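Long-range contact in ABC-type amino acid transport system, permease component (Caldanaerobacter subterraneus subsp. tengcongensis MB4, PDB 4YMU), which probably forms the membrane-spanning permease subunit of an ABC transporter that carries amino acids such as arginine across the cell membrane: residues 11-22 with 168-178. Numbering follows the deposited sequence.
Sequences YTPLFISGLIMT and FADLTRQADII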
# COMPACT_ATOMS: atom_id res chain seq x y z
N TYR C 11 -14.88 3.28 -46.75
CA TYR C 11 -15.42 4.15 -45.72
C TYR C 11 -14.34 4.64 -44.74
O TYR C 11 -14.64 5.37 -43.78
CB TYR C 11 -16.55 3.45 -44.97
CG TYR C 11 -17.71 3.15 -45.89
CD1 TYR C 11 -18.52 4.17 -46.35
CD2 TYR C 11 -17.97 1.86 -46.31
CE1 TYR C 11 -19.57 3.92 -47.20
CE2 TYR C 11 -19.02 1.59 -47.15
CZ TYR C 11 -19.82 2.62 -47.60
OH TYR C 11 -20.87 2.36 -48.44
N THR C 12 -13.10 4.26 -45.01
CA THR C 12 -11.95 4.72 -44.23
C THR C 12 -12.00 6.21 -43.86
O THR C 12 -11.75 6.55 -42.70
CB THR C 12 -10.61 4.35 -44.90
OG1 THR C 12 -10.43 2.93 -44.83
CG2 THR C 12 -9.44 5.07 -44.25
N PRO C 13 -12.32 7.10 -44.82
CA PRO C 13 -12.37 8.52 -44.44
C PRO C 13 -13.39 8.81 -43.35
O PRO C 13 -13.23 9.78 -42.60
CB PRO C 13 -12.79 9.22 -45.73
CG PRO C 13 -12.31 8.34 -46.80
CD PRO C 13 -12.48 6.94 -46.28
N LEU C 14 -14.44 7.99 -43.27
CA LEU C 14 -15.43 8.18 -42.22
C LEU C 14 -14.89 7.71 -40.87
O LEU C 14 -15.04 8.40 -39.86
CB LEU C 14 -16.74 7.47 -42.57
CG LEU C 14 -17.63 8.18 -43.60
CD1 LEU C 14 -18.93 7.43 -43.80
CD2 LEU C 14 -17.91 9.62 -43.16
N PHE C 15 -14.23 6.56 -40.87
CA PHE C 15 -13.61 6.03 -39.67
C PHE C 15 -12.56 6.99 -39.11
O PHE C 15 -12.60 7.35 -37.93
CB PHE C 15 -12.96 4.69 -39.96
CG PHE C 15 -13.94 3.57 -40.11
CD1 PHE C 15 -14.68 3.13 -39.03
CD2 PHE C 15 -14.09 2.93 -41.33
CE1 PHE C 15 -15.58 2.08 -39.15
CE2 PHE C 15 -14.98 1.87 -41.46
CZ PHE C 15 -15.72 1.45 -40.37
N ILE C 16 -11.64 7.41 -39.97
CA ILE C 16 -10.60 8.38 -39.62
C ILE C 16 -11.21 9.68 -39.10
O ILE C 16 -10.71 10.26 -38.13
CB ILE C 16 -9.67 8.64 -40.82
CG1 ILE C 16 -8.70 7.48 -40.99
CG2 ILE C 16 -8.91 9.95 -40.66
CD1 ILE C 16 -7.73 7.65 -42.13
N SER C 17 -12.27 10.15 -39.74
CA SER C 17 -12.95 11.37 -39.33
C SER C 17 -13.63 11.21 -37.96
O SER C 17 -13.65 12.14 -37.15
CB SER C 17 -13.99 11.78 -40.37
OG SER C 17 -14.71 12.92 -39.92
N GLY C 18 -14.20 10.03 -37.74
CA GLY C 18 -14.84 9.72 -36.47
C GLY C 18 -13.79 9.71 -35.37
O GLY C 18 -13.99 10.33 -34.32
N LEU C 19 -12.68 9.03 -35.64
CA LEU C 19 -11.53 9.00 -34.73
C LEU C 19 -11.06 10.39 -34.30
O LEU C 19 -11.00 10.68 -33.11
CB LEU C 19 -10.36 8.26 -35.38
CG LEU C 19 -9.03 8.32 -34.63
CD1 LEU C 19 -9.19 7.87 -33.19
CD2 LEU C 19 -7.97 7.48 -35.33
N ILE C 20 -10.73 11.23 -35.28
CA ILE C 20 -10.28 12.59 -35.01
C ILE C 20 -11.28 13.33 -34.13
O ILE C 20 -10.90 14.14 -33.29
CB ILE C 20 -10.05 13.35 -36.32
CG1 ILE C 20 -8.87 12.75 -37.08
CG2 ILE C 20 -9.82 14.84 -36.05
CD1 ILE C 20 -8.39 13.62 -38.22
N MET C 21 -12.55 13.03 -34.31
CA MET C 21 -13.61 13.70 -33.56
C MET C 21 -13.65 13.15 -32.13
O MET C 21 -13.89 13.90 -31.18
CB MET C 21 -14.96 13.53 -34.27
CG MET C 21 -15.82 14.79 -34.28
SD MET C 21 -15.23 16.08 -35.40
CE MET C 21 -16.06 17.53 -34.76
N THR C 22 -13.44 11.85 -31.97
CA THR C 22 -13.37 11.29 -30.63
C THR C 22 -12.21 11.96 -29.87
O THR C 22 -12.38 12.38 -28.73
CB THR C 22 -13.20 9.77 -30.63
OG1 THR C 22 -14.43 9.15 -31.02
CG2 THR C 22 -12.81 9.28 -29.23
N PHE C 168 -23.86 13.09 -32.22
CA PHE C 168 -22.57 13.72 -32.54
C PHE C 168 -21.76 12.72 -33.35
O PHE C 168 -21.81 11.51 -33.09
CB PHE C 168 -21.84 14.14 -31.27
CG PHE C 168 -20.53 14.83 -31.54
CD1 PHE C 168 -20.50 16.13 -32.02
CD2 PHE C 168 -19.32 14.17 -31.31
CE1 PHE C 168 -19.29 16.77 -32.28
CE2 PHE C 168 -18.11 14.80 -31.56
CZ PHE C 168 -18.09 16.10 -32.05
N ALA C 169 -21.04 13.21 -34.35
CA ALA C 169 -20.36 12.32 -35.31
C ALA C 169 -18.99 11.79 -34.83
O ALA C 169 -17.97 11.97 -35.50
CB ALA C 169 -20.21 13.00 -36.64
N ASP C 170 -18.98 11.11 -33.68
CA ASP C 170 -17.75 10.56 -33.15
C ASP C 170 -17.41 9.29 -33.91
O ASP C 170 -17.99 9.01 -34.96
CB ASP C 170 -17.91 10.22 -31.67
CG ASP C 170 -18.76 8.98 -31.44
OD1 ASP C 170 -19.74 8.77 -32.21
OD2 ASP C 170 -18.43 8.17 -30.55
N LEU C 171 -16.48 8.51 -33.38
CA LEU C 171 -16.07 7.28 -34.02
C LEU C 171 -17.19 6.22 -33.98
O LEU C 171 -17.30 5.37 -34.87
CB LEU C 171 -14.80 6.76 -33.35
CG LEU C 171 -14.28 5.38 -33.75
CD1 LEU C 171 -13.76 5.40 -35.18
CD2 LEU C 171 -13.19 4.94 -32.78
N THR C 172 -18.03 6.27 -32.94
CA THR C 172 -19.07 5.26 -32.77
C THR C 172 -20.25 5.52 -33.72
O THR C 172 -20.85 4.59 -34.29
CB THR C 172 -19.53 5.19 -31.30
OG1 THR C 172 -18.48 4.65 -30.50
CG2 THR C 172 -20.74 4.30 -31.15
N ARG C 173 -20.56 6.80 -33.91
CA ARG C 173 -21.67 7.23 -34.76
C ARG C 173 -21.50 6.73 -36.19
O ARG C 173 -22.49 6.45 -36.87
CB ARG C 173 -21.80 8.75 -34.73
CG ARG C 173 -23.02 9.30 -35.44
CD ARG C 173 -24.30 8.54 -35.09
NE ARG C 173 -25.45 9.44 -35.04
CZ ARG C 173 -26.01 10.01 -36.11
NH1 ARG C 173 -25.55 9.78 -37.33
NH2 ARG C 173 -27.05 10.83 -35.95
N GLN C 174 -20.25 6.61 -36.64
CA GLN C 174 -19.94 6.17 -38.00
C GLN C 174 -20.68 4.91 -38.39
O GLN C 174 -21.19 4.81 -39.51
CB GLN C 174 -18.44 5.98 -38.20
CG GLN C 174 -17.62 7.22 -37.91
CD GLN C 174 -18.18 8.47 -38.56
OE1 GLN C 174 -18.33 8.54 -39.79
NE2 GLN C 174 -18.48 9.47 -37.75
N ALA C 175 -20.79 3.95 -37.48
CA ALA C 175 -21.46 2.69 -37.81
C ALA C 175 -22.91 2.88 -38.28
O ALA C 175 -23.42 2.09 -39.09
CB ALA C 175 -21.41 1.74 -36.66
N ASP C 176 -23.58 3.90 -37.75
CA ASP C 176 -24.91 4.22 -38.23
C ASP C 176 -24.78 4.70 -39.67
O ASP C 176 -25.33 4.09 -40.59
CB ASP C 176 -25.62 5.24 -37.35
CG ASP C 176 -26.12 4.65 -36.03
OD1 ASP C 176 -26.49 3.44 -35.99
OD2 ASP C 176 -26.17 5.40 -35.04
N ILE C 177 -24.00 5.77 -39.85
CA ILE C 177 -23.79 6.37 -41.16
C ILE C 177 -23.52 5.30 -42.22
O ILE C 177 -24.30 5.14 -43.17
CB ILE C 177 -22.64 7.38 -41.08
CG1 ILE C 177 -23.03 8.52 -40.13
CG2 ILE C 177 -22.29 7.91 -42.46
CD1 ILE C 177 -21.99 9.62 -40.02
N ILE C 178 -22.46 4.54 -42.02
CA ILE C 178 -22.07 3.47 -42.94
C ILE C 178 -23.19 2.47 -43.20
O ILE C 178 -23.43 2.11 -44.36
CB ILE C 178 -20.81 2.73 -42.41
CG1 ILE C 178 -19.61 3.67 -42.41
CG2 ILE C 178 -20.50 1.51 -43.25
CD1 ILE C 178 -18.51 3.25 -41.49
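Met-21 meets the ring of Phe-168 obliquely, its CG 3.4 Å from Phe-168 CZ, in a Met-aromatic contact; the thioether chain bends at chi2 (72°), and CE as well as CG lies against the ring. The carbonyl O of Ala-169 rests on Met-21 CB. Asp-170 OD2 accepts from Thr-172 N, an Asx turn, and OD1 from Arg-173 N, an Asx motif, two bonds that hold the carboxylate against the first helical turn. Leu-171 comes nearest the helix, its CA 3.7 Å from that of Gly-18, where any CB would collide; its N-H donates to Thr-22 OG1 (3.2 Å, 159°), while CD1 lies against the backbone at Phe-15 O and Leu-19 N. Gln-174 curls back at chi2 (-47°), sending NE2 in a nearly straight bond to Asp-170 O (2.9 Å) while CG and CD lie against Leu-14 O; an alanine here would probably leave the Asp-170 carbonyl without its amide partner and open a gap beside Gly-18. Leu-14 CD1 reaches both Ile-177 CG2 (3.6 Å) and Ile-178 CG1. Ile-178 ends the row with two CH-pi contacts, CG2 over a face of Tyr-11 and CD1 over a face of Phe-15. Gly-18 thus admits the turn at Leu-171, while helices 12-22 and 174-178 run nearly antiparallel (157°), packing the N-terminal transmembrane helix of this HisMQ-type permease domain on segment 168-178.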